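Local coordinates for protein cyclopropane mycolic acid synthase 3 (Mycobacterium tuberculosis, PDB 1L1E) that probably converts a double bond at the proximal position of alpha mycolic acids into a cyclopropane ring, taking the methylene carbon from S-adenosyl-L-methionine, at residues Y37-R40 with D41-L45; L60-E63 with P64-L68; L119-W123 with E124-E128; I133-I136 with G137-E140; E198-G202 with G203-S207. All coordinates share one frame; numbering follows the deposited sequence.

Contact 1: Y37-R40 with D41-L45; sequences YFER and DDMTL
R40 and M43 are the ends of a type I beta turn, closed by a bond of 3.1 Å from M43 N to R40 O, which swings the chain through D41 and D42 just before helix 45-58. Across this turn R40 and D42 form a salt bridge: NE and NH2 of R40 both donate to the one oxygen D42 OD1, at 2.7 Å and 2.5 Å. The oxygen lies close to the guanidinium plane, although the carboxylate as a whole is turned 34° against it. D42 CG sits between its own backbone N and carbonyl carbon (chi1 63°), which brings this short acid back over the turn. M43 crosses R40 and lays its CG over the centre of one guanidinium face, M43 CG 3.2 Å from R40 NH1; an unbranched, flexible side chain can lie that flat. F38 turns its ring edge to the backbone, with F38 CE2 3.8 Å from M43 O. E47 is a second carboxylate partner for R40 NH2, and D41 pairs with R234, which also makes a cation-pi contact with F38. T44 caps helix 45-58, M43 packs on A51 of that helix, and F38 lies against H231 and M238 of helix 229-245.

Contact 2: L60-E63 with P64-L68; sequences LNLE and PGMTL
E63 and M66 meet as the two ends of a type II beta turn, and the methionine folds back so that M66 runs alongside E63 in the same direction. M66 N donates to E63 O at 3.2 Å, somewhat tilted from the carbonyl plane. The thioether doubles this link: E63 N makes a weak bond to M66 SD, also 3.2 Å long, with the N-H pointing fairly straight at the sulfur (155°). Methionine suits the place because an unbranched chain, extended beyond CG (chi3 175°), can carry its sulfur to that amide and still send its methyl onward, where M66 CE lies 3.3 Å from E63 CG. L62 adds an apolar wall to the sulfur, its CD2 4.3 Å from M66 SD.

What positions this first shell is the turn itself. P64, its phi fixed by the ring, suits the first corner; G65 takes the second at phi 95°, where a side chain would jam against the carbonyl oxygen before it. Earlier in the loop, N61 leaves helix 45-58 with positive phi, and further in L60 CD1 meets L68 CD1 at 3.9 Å, the two side chains meeting crosswise. Leucine suits both positions, since its branched apolar end fills the buried space between loop and strand.

The turn leads from helix 45-58 into strand 67-71, a strand of the Rossmann-like sheet. L60 and L68 both pack on V134 of strand 132-136, L62 and M66 rest on R132, and the backbone of L68 bonds to N89 and V91 of strand 89-94.

Contact 3: L119-W123 with E124-E128; sequences LLEGW and EKFDE. With SAH (S-adenosyl-L-homocysteine), chain D.
W123 and E124 are neighbours, and the side chain of E124 folds back over the indole of W123: the carboxylate lies above one face, with E124 CD 3.7 Å over the ring centre and the two planes 51° apart. A bend at chi2 (-74°) of E124 turns the acid back over the ring, so that E124 OE1 comes within 3.0 Å of W123 CE2. The other oxygen, E124 OE2, faces the cofactor and accepts from SAH N6 at 3.2 Å. Beside it, the backbone N of W123 donates to SAH N1, also at 3.2 Å. Glycine suits position 122, because OE2 passes so near G122 CA that a beta carbon would clash with it. The loop is folded by K125 N donating to G122 O over 3.1 Å, and F126 turns its ring edge to L119, CD1 to CD1 at 4.4 Å. Outside the loop, R146 forms a salt bridge with E124 OE1, F142 and H149 meet the indole at inclined angles, and F150 packs edge-to-face with it. Chemically, an acceptor faces the adenine amine and a donor faces N1, a complementary pair that identifies adenine by its Watson-Crick edge; R146 probably favours the ionised carboxylate and helps to aim it.

Contact 4: I133-I136 with G137-E140; sequences IVSI and GAFE. With SAH (S-adenosyl-L-homocysteine), chain D.
I136 and G137 mark the point where strand 132-136 of the Rossmann-like methyltransferase sheet ends and the chain turns off alongside the cofactor, at the carboxyl-terminal edge where this fold binds S-adenosyl compounds. I136 O accepts from the amino group of the cofactor, with SAH N at 2.7 Å, and I136 CG2 lies 3.6 Å from SAH O. G137 takes positive phi (71°), a conformation that favours glycine, and G137 O lies 3.3 Å from SAH C5'. A138 is small enough to fit between cofactor and strand: its CB lies 3.4 Å from SAH O4' on one hand and 3.6 Å from S135 OG on the other. S135 and A138 are also joined through a water, which accepts from A138 N at 2.9 Å and is hydrogen-bonded to S135 OG at 2.8 Å. With OG anti to the backbone N (chi1 -174°), the serine hydroxyl reaches both this water and I71 O, a suitable choice for a buried polar link. E140 OE2 accepts a hydrogen bond from I169 N, near a carbonate that probably came from the crystallisation liquor. Around the strand end, the backbone of V134 bonds to L69 and I71 of strand 67-71, I133 and S135 bond to strand 163-170, I133 packs on T154 and T157 of helix 147-157, and F139 stacks on Y147.

Contact 5: E198-G202 with G203-S207; sequences EIFPG and GWLPS
F200 meets L205 obliquely, F200 CE1 4.3 Å from the methyl carbon L205 CD2, an apolar touch. One face of the phenyl ring is roofed by its sequence neighbour, with I199 CG2 3.7 Å above the plane over the ring centre. H141 packs against F200 edge-to-face. Phenylalanine suits this spot because its flat apolar ring can take I199 on one face while H141 packs edge-to-face and L205 and I169 touch it. F200 CG lies beside its backbone N, opposite the carbonyl carbon (chi1 -62°), which swings the ring toward L205. The F200 side chain lies about 7 Å, at the nearest atoms, from that of C269, the probable active-site residue.

The chain then bends in a type II beta turn from F200 to G203, which takes it out of helix 189-199 and toward helix 208-216. G203 N donates to F200 O in a bond modelled at 2.5 Å, doubtfully short, and bent, with the N-H at 138°. Proline and glycine are the classic pair for the corners: P201 has its phi held by the ring, and G202 accepts the positive phi of 74°. G203 is a third fit, since a beta carbon there would run into F200 O.

Beyond the turn, W204 shares a backbone bond with E140 and lays its side chain on R171 and Y147. L205 O accepts from R171 NH1, and L205, like F200, packs on I169 of strand 163-170. S207 OG caps helix 208-216 by accepting from T210 N.

Along the chain the five contacts follow one another in series. Contacts 2, 3 and 4 all reach the central sheet: contacts 2 and 4 sit on the neighbouring strands 67-71 and 132-136 and touch through L60, L68, I133 and V134, while contact 3 leaves strand 116-120 at the outer edge. Contacts 3 and 4, centres 14 Å apart, hold two ends of S-adenosyl-L-homocysteine at the carboxyl-terminal side of the sheet, the adenine and the amino acid end. Contact 5 packs directly against contact 4, P206 on F139 and F200 on E140, and brings F200 near the probable active site. Contact 1, about 33 Å from contact 3 centre to centre, lies across the chain's centre from contacts 3 and 5.

Contact 1: Y37-R40 with D41-L45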
# COMPACT_ATOMS: atom_id res chain seq x y z
N TYR A 37 10.59 -0.07 3.56
CA TYR A 37 11.11 -0.18 4.93
C TYR A 37 12.63 -0.31 4.96
O TYR A 37 13.18 -1.36 4.66
CB TYR A 37 10.46 -1.37 5.63
CG TYR A 37 10.84 -1.53 7.09
CD1 TYR A 37 10.79 -0.45 7.98
CD2 TYR A 37 11.21 -2.78 7.60
CE1 TYR A 37 11.10 -0.61 9.33
CE2 TYR A 37 11.52 -2.95 8.96
CZ TYR A 37 11.46 -1.87 9.81
OH TYR A 37 11.80 -2.04 11.13
N PHE A 38 13.31 0.78 5.32
CA PHE A 38 14.76 0.77 5.39
C PHE A 38 15.28 0.20 6.72
O PHE A 38 15.65 0.95 7.62
CB PHE A 38 15.31 2.18 5.16
CG PHE A 38 15.01 2.73 3.79
CD1 PHE A 38 13.75 3.27 3.50
CD2 PHE A 38 15.96 2.67 2.78
CE1 PHE A 38 13.44 3.74 2.21
CE2 PHE A 38 15.67 3.14 1.49
CZ PHE A 38 14.40 3.67 1.21
N GLU A 39 15.28 -1.13 6.83
CA GLU A 39 15.78 -1.79 8.04
C GLU A 39 17.19 -1.30 8.29
O GLU A 39 17.55 -0.98 9.42
CB GLU A 39 15.82 -3.31 7.85
CG GLU A 39 14.53 -4.01 8.16
CD GLU A 39 14.66 -5.50 7.98
OE1 GLU A 39 13.76 -6.23 8.44
OE2 GLU A 39 15.65 -5.95 7.36
N ARG A 40 17.98 -1.28 7.22
CA ARG A 40 19.35 -0.78 7.27
C ARG A 40 19.30 0.51 6.46
O ARG A 40 18.70 0.54 5.39
CB ARG A 40 20.36 -1.72 6.59
CG ARG A 40 20.08 -3.21 6.65
CD ARG A 40 21.26 -3.98 6.04
NE ARG A 40 21.68 -3.42 4.75
CZ ARG A 40 21.19 -3.79 3.57
NH1 ARG A 40 20.26 -4.73 3.49
NH2 ARG A 40 21.62 -3.21 2.46
N ASP A 41 19.93 1.56 6.97
CA ASP A 41 19.94 2.84 6.27
C ASP A 41 20.62 2.76 4.90
O ASP A 41 20.35 3.58 4.02
CB ASP A 41 20.64 3.89 7.13
CG ASP A 41 20.87 5.18 6.39
OD1 ASP A 41 19.88 5.83 6.00
OD2 ASP A 41 22.05 5.55 6.19
N ASP A 42 21.49 1.78 4.71
CA ASP A 42 22.22 1.65 3.45
C ASP A 42 21.47 0.86 2.38
O ASP A 42 21.96 0.72 1.25
CB ASP A 42 23.58 0.99 3.70
CG ASP A 42 23.45 -0.42 4.24
OD1 ASP A 42 22.90 -1.29 3.52
OD2 ASP A 42 23.89 -0.66 5.38
N MET A 43 20.30 0.33 2.72
CA MET A 43 19.53 -0.45 1.75
C MET A 43 19.16 0.33 0.50
O MET A 43 18.96 1.54 0.54
CB MET A 43 18.24 -0.96 2.38
CG MET A 43 18.39 -2.09 3.35
SD MET A 43 16.75 -2.61 3.90
CE MET A 43 16.84 -4.38 3.58
N THR A 44 19.08 -0.39 -0.61
CA THR A 44 18.68 0.21 -1.88
C THR A 44 17.15 0.19 -1.80
O THR A 44 16.58 -0.42 -0.90
CB THR A 44 19.11 -0.66 -3.09
OG1 THR A 44 18.46 -1.93 -3.03
CG2 THR A 44 20.62 -0.88 -3.09
N LEU A 45 16.50 0.86 -2.75
CA LEU A 45 15.05 0.89 -2.75
C LEU A 45 14.49 -0.53 -2.86
O LEU A 45 13.59 -0.90 -2.11
CB LEU A 45 14.53 1.75 -3.91
CG LEU A 45 13.02 1.93 -4.01
CD1 LEU A 45 12.44 2.40 -2.67
CD2 LEU A 45 12.71 2.92 -5.11
O HOH W 1 20.57 0.29 9.99

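Contact 2: L60-E63 with P64-L68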
# COMPACT_ATOMS: atom_id res chain seq x y z
N LEU A 60 1.79 -11.94 9.98
CA LEU A 60 0.66 -12.83 9.72
C LEU A 60 0.94 -14.27 10.15
O LEU A 60 0.12 -15.17 9.93
CB LEU A 60 0.30 -12.78 8.23
CG LEU A 60 -0.02 -11.38 7.71
CD1 LEU A 60 -0.37 -11.42 6.22
CD2 LEU A 60 -1.18 -10.82 8.50
N ASN A 61 2.11 -14.49 10.76
CA ASN A 61 2.52 -15.80 11.24
C ASN A 61 2.14 -16.91 10.24
O ASN A 61 1.52 -17.92 10.59
CB ASN A 61 1.92 -16.05 12.63
CG ASN A 61 2.41 -15.03 13.66
OD1 ASN A 61 1.80 -14.84 14.71
ND2 ASN A 61 3.53 -14.37 13.35
N LEU A 62 2.54 -16.70 8.99
CA LEU A 62 2.28 -17.62 7.90
C LEU A 62 2.90 -19.01 8.08
O LEU A 62 4.06 -19.14 8.50
CB LEU A 62 2.79 -17.03 6.58
CG LEU A 62 2.02 -15.85 5.99
CD1 LEU A 62 2.77 -15.29 4.81
CD2 LEU A 62 0.62 -16.31 5.56
N GLU A 63 2.12 -20.04 7.77
CA GLU A 63 2.59 -21.42 7.87
C GLU A 63 2.40 -22.04 6.49
O GLU A 63 1.46 -21.69 5.77
CB GLU A 63 1.76 -22.18 8.90
CG GLU A 63 1.74 -21.55 10.29
CD GLU A 63 3.08 -21.60 10.99
OE1 GLU A 63 3.16 -21.15 12.15
OE2 GLU A 63 4.06 -22.08 10.39
N PRO A 64 3.30 -22.96 6.10
CA PRO A 64 3.20 -23.61 4.79
C PRO A 64 1.83 -24.23 4.52
O PRO A 64 1.26 -24.90 5.37
CB PRO A 64 4.31 -24.65 4.83
CG PRO A 64 5.35 -23.99 5.70
CD PRO A 64 4.50 -23.42 6.82
N GLY A 65 1.30 -24.00 3.32
CA GLY A 65 0.02 -24.59 2.99
C GLY A 65 -1.18 -23.70 3.22
O GLY A 65 -2.28 -24.04 2.77
N MET A 66 -1.00 -22.58 3.93
CA MET A 66 -2.09 -21.64 4.19
C MET A 66 -2.40 -20.87 2.91
O MET A 66 -1.62 -20.89 1.95
CB MET A 66 -1.71 -20.60 5.25
CG MET A 66 -1.59 -21.06 6.69
SD MET A 66 -1.10 -19.61 7.70
CE MET A 66 -1.18 -20.33 9.35
N THR A 67 -3.52 -20.16 2.91
CA THR A 67 -3.92 -19.34 1.78
C THR A 67 -3.87 -17.89 2.24
O THR A 67 -4.38 -17.54 3.31
CB THR A 67 -5.36 -19.67 1.31
OG1 THR A 67 -5.47 -21.07 1.01
CG2 THR A 67 -5.72 -18.86 0.07
N LEU A 68 -3.23 -17.04 1.45
CA LEU A 68 -3.13 -15.63 1.76
C LEU A 68 -3.85 -14.82 0.70
O LEU A 68 -3.72 -15.09 -0.49
CB LEU A 68 -1.66 -15.19 1.81
CG LEU A 68 -1.45 -13.68 1.67
CD1 LEU A 68 -1.89 -12.97 2.96
CD2 LEU A 68 0.02 -13.38 1.35

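Contact 3: L119-W123 with E124-E128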
# COMPACT_ATOMS: atom_id res chain seq x y z
N LEU A 119 -7.33 -11.78 -9.41
CA LEU A 119 -8.66 -11.45 -9.90
C LEU A 119 -8.86 -9.94 -10.08
O LEU A 119 -8.54 -9.15 -9.20
CB LEU A 119 -9.72 -11.99 -8.93
CG LEU A 119 -9.66 -13.46 -8.52
CD1 LEU A 119 -10.42 -13.66 -7.21
CD2 LEU A 119 -10.23 -14.35 -9.62
N LEU A 120 -9.39 -9.57 -11.24
CA LEU A 120 -9.66 -8.17 -11.54
C LEU A 120 -11.03 -7.83 -10.94
O LEU A 120 -12.05 -7.87 -11.64
CB LEU A 120 -9.68 -7.95 -13.05
CG LEU A 120 -10.00 -6.52 -13.47
CD1 LEU A 120 -8.80 -5.63 -13.17
CD2 LEU A 120 -10.34 -6.49 -14.95
N GLU A 121 -11.06 -7.52 -9.65
CA GLU A 121 -12.31 -7.18 -8.98
C GLU A 121 -12.00 -6.57 -7.61
O GLU A 121 -10.93 -6.80 -7.05
CB GLU A 121 -13.16 -8.44 -8.78
CG GLU A 121 -12.67 -9.33 -7.64
CD GLU A 121 -13.42 -10.65 -7.53
OE1 GLU A 121 -13.27 -11.32 -6.49
OE2 GLU A 121 -14.14 -11.01 -8.49
N GLY A 122 -12.96 -5.81 -7.07
CA GLY A 122 -12.75 -5.19 -5.77
C GLY A 122 -13.00 -6.14 -4.62
O GLY A 122 -13.56 -7.21 -4.81
N TRP A 123 -12.56 -5.76 -3.42
CA TRP A 123 -12.75 -6.59 -2.24
C TRP A 123 -14.24 -6.80 -1.95
O TRP A 123 -14.63 -7.72 -1.23
CB TRP A 123 -12.07 -5.96 -1.03
CG TRP A 123 -12.44 -4.52 -0.83
CD1 TRP A 123 -11.73 -3.42 -1.21
CD2 TRP A 123 -13.64 -4.03 -0.21
NE1 TRP A 123 -12.40 -2.27 -0.87
CE2 TRP A 123 -13.58 -2.61 -0.25
CE3 TRP A 123 -14.76 -4.64 0.37
CZ2 TRP A 123 -14.59 -1.80 0.27
CZ3 TRP A 123 -15.77 -3.82 0.89
CH2 TRP A 123 -15.68 -2.42 0.83
N GLU A 124 -15.07 -5.93 -2.52
CA GLU A 124 -16.52 -6.03 -2.32
C GLU A 124 -17.10 -7.33 -2.89
O GLU A 124 -18.09 -7.84 -2.38
CB GLU A 124 -17.24 -4.85 -2.97
CG GLU A 124 -16.47 -4.16 -4.06
CD GLU A 124 -15.35 -3.31 -3.49
OE1 GLU A 124 -15.60 -2.67 -2.45
OE2 GLU A 124 -14.25 -3.26 -4.08
N LYS A 125 -16.47 -7.86 -3.93
CA LYS A 125 -16.97 -9.08 -4.55
C LYS A 125 -16.32 -10.38 -4.08
O LYS A 125 -16.76 -11.46 -4.47
CB LYS A 125 -16.85 -8.99 -6.07
CG LYS A 125 -17.64 -7.84 -6.68
CD LYS A 125 -17.70 -7.99 -8.19
CE LYS A 125 -18.54 -6.90 -8.83
NZ LYS A 125 -18.73 -7.16 -10.28
N PHE A 126 -15.29 -10.28 -3.25
CA PHE A 126 -14.60 -11.47 -2.76
C PHE A 126 -15.27 -12.03 -1.50
O PHE A 126 -15.49 -11.32 -0.53
CB PHE A 126 -13.15 -11.13 -2.45
CG PHE A 126 -12.33 -12.33 -2.07
CD1 PHE A 126 -11.71 -13.10 -3.05
CD2 PHE A 126 -12.19 -12.70 -0.74
CE1 PHE A 126 -10.97 -14.22 -2.71
CE2 PHE A 126 -11.46 -13.82 -0.39
CZ PHE A 126 -10.85 -14.58 -1.38
N ASP A 127 -15.58 -13.32 -1.52
CA ASP A 127 -16.24 -13.95 -0.38
C ASP A 127 -15.81 -15.40 -0.20
O ASP A 127 -16.65 -16.29 -0.05
CB ASP A 127 -17.76 -13.85 -0.59
CG ASP A 127 -18.54 -14.09 0.69
OD1 ASP A 127 -19.76 -13.82 0.68
OD2 ASP A 127 -17.95 -14.54 1.70
N GLU A 128 -14.51 -15.64 -0.22
CA GLU A 128 -13.97 -16.99 -0.04
C GLU A 128 -13.17 -17.06 1.24
O GLU A 128 -12.51 -16.09 1.62
CB GLU A 128 -13.05 -17.36 -1.20
CG GLU A 128 -13.71 -17.39 -2.55
CD GLU A 128 -12.69 -17.51 -3.66
OE1 GLU A 128 -11.69 -18.23 -3.45
OE2 GLU A 128 -12.89 -16.89 -4.73
N SAH D . -0.12 -3.37 -2.63
CA SAH D . 0.69 -3.05 -3.81
CB SAH D . -0.02 -2.00 -4.69
CG SAH D . -0.39 -0.68 -4.01
SD SAH D . -1.21 0.49 -5.10
C SAH D . 2.07 -2.53 -3.41
O SAH D . 2.34 -2.46 -2.20
OXT SAH D . 2.86 -2.16 -4.29
C5' SAH D . -2.96 0.21 -4.67
C4' SAH D . -3.53 -1.15 -5.10
O4' SAH D . -4.82 -1.42 -4.50
C3' SAH D . -3.76 -1.26 -6.60
O3' SAH D . -3.42 -2.61 -7.00
C2' SAH D . -5.23 -0.99 -6.75
O2' SAH D . -5.74 -1.45 -8.01
C1' SAH D . -5.77 -1.71 -5.56
N9 SAH D . -7.14 -1.30 -5.16
C8 SAH D . -7.67 -0.07 -4.95
N7 SAH D . -8.91 -0.01 -4.59
C5 SAH D . -9.27 -1.36 -4.55
C6 SAH D . -10.49 -2.04 -4.22
N6 SAH D . -11.61 -1.41 -3.86
N1 SAH D . -10.48 -3.42 -4.29
C2 SAH D . -9.35 -4.08 -4.65
N3 SAH D . -8.16 -3.54 -4.97
C4 SAH D . -8.19 -2.16 -4.90

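Contact 4: I133-I136 with G137-E140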
# COMPACT_ATOMS: atom_id res chain seq x y z
N ILE A 133 -4.78 -12.21 5.65
CA ILE A 133 -4.98 -11.14 4.68
C ILE A 133 -3.91 -10.07 4.84
O ILE A 133 -3.46 -9.78 5.96
CB ILE A 133 -6.35 -10.46 4.86
CG1 ILE A 133 -7.47 -11.45 4.56
CG2 ILE A 133 -6.48 -9.24 3.94
CD1 ILE A 133 -8.86 -10.90 4.91
N VAL A 134 -3.50 -9.49 3.72
CA VAL A 134 -2.51 -8.43 3.72
C VAL A 134 -3.02 -7.37 2.74
O VAL A 134 -3.47 -7.70 1.64
CB VAL A 134 -1.11 -8.95 3.27
CG1 VAL A 134 -1.18 -9.48 1.82
CG2 VAL A 134 -0.09 -7.82 3.37
N SER A 135 -2.96 -6.11 3.14
CA SER A 135 -3.40 -5.01 2.28
C SER A 135 -2.44 -3.85 2.49
O SER A 135 -2.40 -3.25 3.56
CB SER A 135 -4.82 -4.58 2.64
OG SER A 135 -5.29 -3.62 1.70
N ILE A 136 -1.67 -3.54 1.45
CA ILE A 136 -0.67 -2.49 1.55
C ILE A 136 -0.89 -1.37 0.55
O ILE A 136 -0.75 -1.57 -0.66
CB ILE A 136 0.75 -3.10 1.34
CG1 ILE A 136 1.04 -4.13 2.42
CG2 ILE A 136 1.81 -2.02 1.37
CD1 ILE A 136 2.29 -4.98 2.14
N GLY A 137 -1.23 -0.19 1.06
CA GLY A 137 -1.44 0.96 0.21
C GLY A 137 -2.70 0.93 -0.64
O GLY A 137 -2.77 1.62 -1.67
N ALA A 138 -3.68 0.14 -0.24
CA ALA A 138 -4.93 0.06 -1.00
C ALA A 138 -6.04 0.87 -0.33
O ALA A 138 -6.82 1.56 -0.99
CB ALA A 138 -5.37 -1.38 -1.13
N PHE A 139 -6.10 0.74 0.99
CA PHE A 139 -7.08 1.39 1.84
C PHE A 139 -7.32 2.88 1.55
O PHE A 139 -8.43 3.37 1.70
CB PHE A 139 -6.66 1.21 3.30
CG PHE A 139 -7.74 1.50 4.30
CD1 PHE A 139 -8.70 0.54 4.59
CD2 PHE A 139 -7.79 2.72 4.94
CE1 PHE A 139 -9.71 0.81 5.51
CE2 PHE A 139 -8.79 3.00 5.87
CZ PHE A 139 -9.75 2.04 6.16
N GLU A 140 -6.27 3.59 1.16
CA GLU A 140 -6.38 5.02 0.86
C GLU A 140 -7.30 5.31 -0.32
O GLU A 140 -7.77 6.44 -0.48
CB GLU A 140 -5.00 5.62 0.56
CG GLU A 140 -4.01 5.50 1.71
CD GLU A 140 -3.08 4.30 1.57
OE1 GLU A 140 -3.56 3.19 1.22
OE2 GLU A 140 -1.87 4.48 1.81
N SAH D . -0.12 -3.37 -2.63
CA SAH D . 0.69 -3.05 -3.81
CB SAH D . -0.02 -2.00 -4.69
CG SAH D . -0.39 -0.68 -4.01
SD SAH D . -1.21 0.49 -5.10
C SAH D . 2.07 -2.53 -3.41
O SAH D . 2.34 -2.46 -2.20
OXT SAH D . 2.86 -2.16 -4.29
C5' SAH D . -2.96 0.21 -4.67
C4' SAH D . -3.53 -1.15 -5.10
O4' SAH D . -4.82 -1.42 -4.50
C3' SAH D . -3.76 -1.26 -6.60
O3' SAH D . -3.42 -2.61 -7.00
C2' SAH D . -5.23 -0.99 -6.75
O2' SAH D . -5.74 -1.45 -8.01
C1' SAH D . -5.77 -1.71 -5.56
N9 SAH D . -7.14 -1.30 -5.16
C8 SAH D . -7.67 -0.07 -4.95
N7 SAH D . -8.91 -0.01 -4.59
C5 SAH D . -9.27 -1.36 -4.55
C6 SAH D . -10.49 -2.04 -4.22
N6 SAH D . -11.61 -1.41 -3.86
N1 SAH D . -10.48 -3.42 -4.29
C2 SAH D . -9.35 -4.08 -4.65
N3 SAH D . -8.16 -3.54 -4.97
C4 SAH D . -8.19 -2.16 -4.90
O HOH W 2 -4.20 -1.11 2.38

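Contact 5: E198-G202 with G203-S207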
# COMPACT_ATOMS: atom_id res chain seq x y z
N GLU A 198 -5.80 14.05 -7.68
CA GLU A 198 -4.94 13.38 -8.64
C GLU A 198 -4.41 12.01 -8.21
O GLU A 198 -4.44 11.05 -8.99
CB GLU A 198 -3.75 14.28 -8.98
CG GLU A 198 -4.14 15.70 -9.39
CD GLU A 198 -5.14 15.71 -10.53
OE1 GLU A 198 -4.97 14.92 -11.47
OE2 GLU A 198 -6.09 16.53 -10.48
N ILE A 199 -3.92 11.91 -6.98
CA ILE A 199 -3.35 10.65 -6.49
C ILE A 199 -4.33 9.64 -5.90
O ILE A 199 -4.16 8.44 -6.09
CB ILE A 199 -2.25 10.93 -5.44
CG1 ILE A 199 -1.23 11.93 -6.00
CG2 ILE A 199 -1.56 9.63 -5.05
CD1 ILE A 199 -0.54 11.47 -7.28
N PHE A 200 -5.33 10.12 -5.17
CA PHE A 200 -6.30 9.21 -4.57
C PHE A 200 -7.75 9.55 -4.92
O PHE A 200 -8.61 9.70 -4.04
CB PHE A 200 -6.12 9.19 -3.04
CG PHE A 200 -4.76 8.70 -2.59
CD1 PHE A 200 -3.92 9.51 -1.83
CD2 PHE A 200 -4.32 7.41 -2.91
CE1 PHE A 200 -2.68 9.06 -1.39
CE2 PHE A 200 -3.08 6.95 -2.48
CZ PHE A 200 -2.26 7.78 -1.72
N PRO A 201 -8.05 9.67 -6.23
CA PRO A 201 -9.41 9.99 -6.69
C PRO A 201 -10.47 9.11 -6.03
O PRO A 201 -10.44 7.88 -6.18
CB PRO A 201 -9.33 9.74 -8.20
CG PRO A 201 -7.90 10.03 -8.52
CD PRO A 201 -7.17 9.36 -7.37
N GLY A 202 -11.40 9.74 -5.32
CA GLY A 202 -12.44 8.99 -4.65
C GLY A 202 -11.89 8.29 -3.42
O GLY A 202 -12.55 7.44 -2.82
N GLY A 203 -10.67 8.65 -3.05
CA GLY A 203 -10.03 8.05 -1.90
C GLY A 203 -10.24 8.85 -0.63
O GLY A 203 -11.11 9.71 -0.56
N TRP A 204 -9.41 8.58 0.38
CA TRP A 204 -9.54 9.27 1.65
C TRP A 204 -8.41 8.86 2.58
O TRP A 204 -7.96 7.72 2.55
CB TRP A 204 -10.90 8.91 2.28
CG TRP A 204 -11.23 9.62 3.54
CD1 TRP A 204 -11.08 9.15 4.82
CD2 TRP A 204 -11.78 10.94 3.66
NE1 TRP A 204 -11.51 10.10 5.72
CE2 TRP A 204 -11.94 11.20 5.04
CE3 TRP A 204 -12.14 11.92 2.73
CZ2 TRP A 204 -12.46 12.41 5.51
CZ3 TRP A 204 -12.66 13.13 3.21
CH2 TRP A 204 -12.81 13.36 4.58
N LEU A 205 -7.91 9.81 3.37
CA LEU A 205 -6.83 9.53 4.32
C LEU A 205 -7.49 9.47 5.69
O LEU A 205 -8.03 10.46 6.17
CB LEU A 205 -5.78 10.65 4.29
CG LEU A 205 -5.11 10.85 2.92
CD1 LEU A 205 -4.02 11.91 3.02
CD2 LEU A 205 -4.52 9.52 2.45
N PRO A 206 -7.47 8.29 6.33
CA PRO A 206 -8.10 8.17 7.64
C PRO A 206 -7.25 8.60 8.81
O PRO A 206 -6.02 8.67 8.71
CB PRO A 206 -8.42 6.68 7.72
CG PRO A 206 -7.20 6.09 7.06
CD PRO A 206 -7.03 6.97 5.83
N SER A 207 -7.93 8.92 9.91
CA SER A 207 -7.29 9.29 11.15
C SER A 207 -7.11 7.95 11.85
O SER A 207 -7.81 6.98 11.52
CB SER A 207 -8.21 10.19 12.00
OG SER A 207 -9.29 9.45 12.57